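Local coordinates for signal recognition particle 19 kDa protein (Pyrococcus furiosus, PDB 3DLU) that probably binds 7S RNA directly and mediates attachment of SRP54 in the signal recognition particle, which delivers nascent membrane proteins to the cytoplasmic membrane, at residues A[92-95]-A[96-100]; A[5-8]-A[9-12]. One frame throughout, in Å; residues are numbered along the deposited sequence.

Overall arrangement
From the N terminus, the chain runs through strand 3-6, outermost within this chain in the three-stranded antiparallel sheet, and turns at once into contact 2 (5-8 with 9-12), a tight 3-10 bend leading to the loop before helix 34-43. Strands 47-56 and 68-76 follow, and contact 1 (92-95 with 96-100) lies in the C-terminal part of helix 81-100. Each contact closes only a local turn. They lie in series, neither nesting nor crossing, with centres about 18 Å apart. Their edges nevertheless meet, I92 CD1 lying 4.1 Å from L11 CD1, so the bend after the first strand packs on the last helix. Helix 34-43 touches both, through I37 against V6, P8 and I92.

Contact 1. Residues A[92-95]-A[96-100]; sequences IREF and RRRSA
E94 and R98, one turn apart near the end of helix 81-100, meet with carboxylate and guanidinium planes 82° apart. E94 has its CG opposite the backbone N (chi1 172°), which carries the extended chain along the helix surface to R98. There E94 OE1, at the edge of the R98 guanidinium and close to its plane, presents its anti lone pair to R98 NH1 at 2.6 Å. A weak second bond runs from R98 NH2 to the same E94 OE1, and E94 OE2 makes a salt bridge with K91. Bent at chi3, the R98 chain also brings NH2 to the edge of the F95 ring, 3.5 Å from F95 CD1. R39 adds a cation-pi contact to this ring. R93 and R97 run side by side in the same direction, R93 CD resting over one face of the R97 guanidinium, 3.7 Å from R97 NH1. Their guanidinium planes stand 61° apart; R93 NH2 is turned to the A28 carbonyl. I92 CG2 lies over a face of the R96 group, 3.5 Å from R96 NE, while R96 NH2 reaches E36 in a salt bridge. Beneath them the helical bonds continue, as from S99 N to F95 O at 2.9 Å. With K91 and R98 both pairing with E94, and R96 paired with E36, part of the dense basic charge on this helix is probably balanced locally by acidic side chains.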
loop_
_atom_site.group_PDB
_atom_site.type_symbol
_atom_site.label_atom_id
_atom_site.label_comp_id
_atom_site.label_asym_id
_atom_site.label_seq_id
_atom_site.Cartn_x
_atom_site.Cartn_y
_atom_site.Cartn_z
ATOM N N ILE A 92 -10.081 -21.476 4.769
ATOM C CA ILE A 92 -9.223 -21.464 3.591
ATOM C C ILE A 92 -8.842 -22.900 3.194
ATOM O O ILE A 92 -8.829 -23.242 2.008
ATOM C CB ILE A 92 -7.964 -20.605 3.804
ATOM C CG1 ILE A 92 -8.350 -19.128 3.950
ATOM C CG2 ILE A 92 -6.987 -20.784 2.633
ATOM C CD1 ILE A 92 -7.144 -18.219 4.274
ATOM N N ARG A 93 -8.554 -23.738 4.186
ATOM C CA ARG A 93 -8.268 -25.147 3.921
ATOM C C ARG A 93 -9.445 -25.795 3.188
ATOM O O ARG A 93 -9.263 -26.551 2.229
ATOM C CB ARG A 93 -7.980 -25.897 5.226
ATOM C CG ARG A 93 -7.879 -27.428 5.089
ATOM C CD ARG A 93 -7.275 -28.060 6.358
ATOM N NE ARG A 93 -5.851 -27.746 6.450
ATOM C CZ ARG A 93 -5.339 -26.845 7.283
ATOM N NH1 ARG A 93 -6.132 -26.204 8.142
ATOM N NH2 ARG A 93 -4.039 -26.590 7.257
ATOM N N GLU A 94 -10.649 -25.500 3.650
ATOM C CA GLU A 94 -11.850 -26.037 3.030
ATOM C C GLU A 94 -12.022 -25.552 1.583
ATOM O O GLU A 94 -12.283 -26.369 0.689
ATOM C CB GLU A 94 -13.071 -25.729 3.899
ATOM C CG GLU A 94 -14.402 -26.076 3.281
ATOM C CD GLU A 94 -15.574 -25.480 4.061
ATOM O OE1 GLU A 94 -16.705 -25.469 3.529
ATOM O OE2 GLU A 94 -15.360 -25.019 5.201
ATOM N N PHE A 95 -11.871 -24.244 1.340
ATOM C CA PHE A 95 -11.916 -23.704 -0.031
ATOM C C PHE A 95 -10.921 -24.431 -0.918
ATOM O O PHE A 95 -11.213 -24.762 -2.059
ATOM C CB PHE A 95 -11.492 -22.226 -0.096
ATOM C CG PHE A 95 -12.428 -21.273 0.571
ATOM C CD1 PHE A 95 -13.779 -21.539 0.655
ATOM C CD2 PHE A 95 -11.943 -20.073 1.086
ATOM C CE1 PHE A 95 -14.639 -20.635 1.259
ATOM C CE2 PHE A 95 -12.792 -19.165 1.693
ATOM C CZ PHE A 95 -14.145 -19.445 1.779
ATOM N N ARG A 96 -9.714 -24.623 -0.402
ATOM C CA ARG A 96 -8.660 -25.236 -1.199
ATOM C C ARG A 96 -8.986 -26.693 -1.544
ATOM O O ARG A 96 -8.706 -27.141 -2.652
ATOM C CB ARG A 96 -7.308 -25.122 -0.487
ATOM C CG ARG A 96 -6.799 -23.674 -0.450
ATOM C CD ARG A 96 -5.480 -23.603 0.303
ATOM N NE ARG A 96 -4.882 -22.279 0.208
ATOM C CZ ARG A 96 -3.674 -21.987 0.674
ATOM N NH1 ARG A 96 -2.936 -22.933 1.262
ATOM N NH2 ARG A 96 -3.206 -20.753 0.553
ATOM N N ARG A 97 -9.567 -27.425 -0.601
ATOM C CA ARG A 97 -9.991 -28.797 -0.879
ATOM C C ARG A 97 -11.072 -28.809 -1.959
ATOM O O ARG A 97 -11.079 -29.672 -2.833
ATOM C CB ARG A 97 -10.484 -29.483 0.395
ATOM C CG ARG A 97 -9.347 -29.909 1.315
ATOM C CD ARG A 97 -9.847 -30.297 2.698
ATOM N NE ARG A 97 -8.802 -30.960 3.473
ATOM C CZ ARG A 97 -8.834 -31.112 4.793
ATOM N NH1 ARG A 97 -9.860 -30.635 5.494
ATOM N NH2 ARG A 97 -7.835 -31.731 5.410
ATOM N N ARG A 98 -11.979 -27.841 -1.911
ATOM C CA ARG A 98 -12.988 -27.718 -2.968
ATOM C C ARG A 98 -12.363 -27.437 -4.336
ATOM O O ARG A 98 -12.726 -28.060 -5.330
ATOM C CB ARG A 98 -14.034 -26.656 -2.620
ATOM C CG ARG A 98 -15.059 -27.127 -1.610
ATOM C CD ARG A 98 -16.326 -26.274 -1.670
ATOM N NE ARG A 98 -16.208 -25.060 -0.868
ATOM C CZ ARG A 98 -16.508 -24.995 0.426
ATOM N NH1 ARG A 98 -16.950 -26.078 1.054
ATOM N NH2 ARG A 98 -16.372 -23.853 1.091
ATOM N N SER A 99 -11.398 -26.526 -4.385
ATOM C CA SER A 99 -10.735 -26.184 -5.643
ATOM C C SER A 99 -9.896 -27.327 -6.181
ATOM O O SER A 99 -9.617 -27.386 -7.382
ATOM C CB SER A 99 -9.836 -24.961 -5.459
ATOM O OG SER A 99 -10.562 -23.909 -4.864
ATOM N N ALA A 100 -9.478 -28.215 -5.287
ATOM C CA ALA A 100 -8.654 -29.360 -5.657
ATOM C C ALA A 100 -9.544 -30.536 -6.053
ATOM O O ALA A 100 -9.071 -31.518 -6.622
ATOM C CB ALA A 100 -7.755 -29.758 -4.494
#

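Contact 2. Residues A[5-8]-A[9-12]; sequences VVWP and SELD
E10 folds back on W7 in the 3-10 bend that follows strand 3-6 in the antiparallel sheet of this SRP19-family fold. Two main-chain bonds shape the bend, from E10 N to W7 O at 2.8 Å and from L11 N to P8 O at 3.1 Å. The E10 side chain adds a third link. Its CB lies against the W7 carbonyl oxygen, and with CG placed beside the E10 backbone N (chi1 -68°) the chain heads back toward the strand. CG stays next to W7 O and comes 3.9 Å from W7 CE3. CD then sits 3.8 Å from W7 CB, the carboxylate standing steeply to the indole plane. At the tip the two oxygens divide their work: E10 OE1 accepts a nearly straight bond from W7 N at 3.0 Å, met 73° out of the carboxylate plane, whereas E10 OE2 forms a salt bridge with K81 at the start of helix 81-100. The buried carboxylate thus joins the strand end to that helix. On the indole, S9 CB makes a CH-pi contact almost along the ring normal (8° off), 3.5 Å from the centroid of the W7 six-membered ring. An alanine in place of W7 would take away the ring face and is likely to leave S9 CB without its CH-pi partner and a gap beside E10 CG. W7 also packs on M72 of the second subunit, another copy of this protein. V6 and L11 cross at about a right angle, V6 CG1 touching L11 CD2 at 3.9 Å.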
loop_
_atom_site.group_PDB
_atom_site.type_symbol
_atom_site.label_atom_id
_atom_site.label_comp_id
_atom_site.label_asym_id
_atom_site.label_seq_id
_atom_site.Cartn_x
_atom_site.Cartn_y
_atom_site.Cartn_z
ATOM N N VAL A 5 -6.642 -6.222 13.019
ATOM C CA VAL A 5 -5.901 -6.490 11.807
ATOM C C VAL A 5 -5.605 -7.987 11.682
ATOM O O VAL A 5 -5.375 -8.672 12.677
ATOM C CB VAL A 5 -4.577 -5.683 11.777
ATOM C CG1 VAL A 5 -3.656 -6.098 12.930
ATOM C CG2 VAL A 5 -3.877 -5.847 10.440
ATOM N N VAL A 6 -5.656 -8.485 10.454
ATOM C CA VAL A 6 -5.135 -9.810 10.127
ATOM C C VAL A 6 -3.949 -9.643 9.188
ATOM O O VAL A 6 -4.046 -9.029 8.120
ATOM C CB VAL A 6 -6.202 -10.714 9.499
ATOM C CG1 VAL A 6 -5.595 -12.078 9.107
ATOM C CG2 VAL A 6 -7.372 -10.912 10.471
ATOM N N TRP A 7 -2.809 -10.168 9.610
ATOM C CA TRP A 7 -1.608 -10.142 8.802
ATOM C C TRP A 7 -1.410 -11.601 8.334
ATOM O O TRP A 7 -1.370 -12.512 9.165
ATOM C CB TRP A 7 -0.451 -9.603 9.669
ATOM C CG TRP A 7 0.900 -9.663 9.031
ATOM C CD1 TRP A 7 1.240 -9.221 7.786
ATOM C CD2 TRP A 7 2.106 -10.158 9.627
ATOM N NE1 TRP A 7 2.587 -9.438 7.557
ATOM C CE2 TRP A 7 3.138 -10.009 8.676
ATOM C CE3 TRP A 7 2.412 -10.722 10.870
ATOM C CZ2 TRP A 7 4.460 -10.403 8.930
ATOM C CZ3 TRP A 7 3.729 -11.115 11.122
ATOM C CH2 TRP A 7 4.729 -10.954 10.150
ATOM N N PRO A 8 -1.379 -11.839 7.010
ATOM C CA PRO A 8 -1.425 -13.225 6.512
ATOM C C PRO A 8 -0.385 -14.148 7.163
ATOM O O PRO A 8 -0.657 -15.332 7.368
ATOM C CB PRO A 8 -1.144 -13.059 5.014
ATOM C CG PRO A 8 -1.737 -11.705 4.696
ATOM C CD PRO A 8 -1.347 -10.866 5.900
ATOM N N SER A 9 0.794 -13.635 7.489
ATOM C CA SER A 9 1.808 -14.493 8.131
ATOM C C SER A 9 1.354 -15.099 9.456
ATOM O O SER A 9 1.861 -16.145 9.873
ATOM C CB SER A 9 3.128 -13.730 8.323
ATOM O OG SER A 9 3.662 -13.390 7.054
ATOM N N GLU A 10 0.395 -14.451 10.113
ATOM C CA GLU A 10 -0.140 -14.955 11.380
ATOM C C GLU A 10 -0.726 -16.361 11.252
ATOM O O GLU A 10 -0.738 -17.113 12.215
ATOM C CB GLU A 10 -1.202 -13.991 11.940
ATOM C CG GLU A 10 -0.606 -12.646 12.405
ATOM C CD GLU A 10 -1.672 -11.577 12.637
ATOM O OE1 GLU A 10 -2.807 -11.740 12.150
ATOM O OE2 GLU A 10 -1.368 -10.563 13.298
ATOM N N LEU A 11 -1.193 -16.721 10.058
ATOM C CA LEU A 11 -1.802 -18.029 9.869
ATOM C C LEU A 11 -1.111 -18.848 8.768
ATOM O O LEU A 11 -1.753 -19.653 8.092
ATOM C CB LEU A 11 -3.302 -17.884 9.583
ATOM C CG LEU A 11 -3.725 -17.066 8.365
ATOM C CD1 LEU A 11 -4.924 -17.730 7.647
ATOM C CD2 LEU A 11 -4.073 -15.634 8.766
ATOM N N ASP A 12 0.195 -18.636 8.600
ATOM C CA ASP A 12 0.952 -19.249 7.514
ATOM C C ASP A 12 1.794 -20.404 8.078
ATOM O O ASP A 12 2.766 -20.189 8.823
ATOM C CB ASP A 12 1.846 -18.189 6.856
ATOM C CG ASP A 12 2.569 -18.691 5.603
ATOM O OD1 ASP A 12 2.617 -19.915 5.348
ATOM O OD2 ASP A 12 3.116 -17.831 4.870
#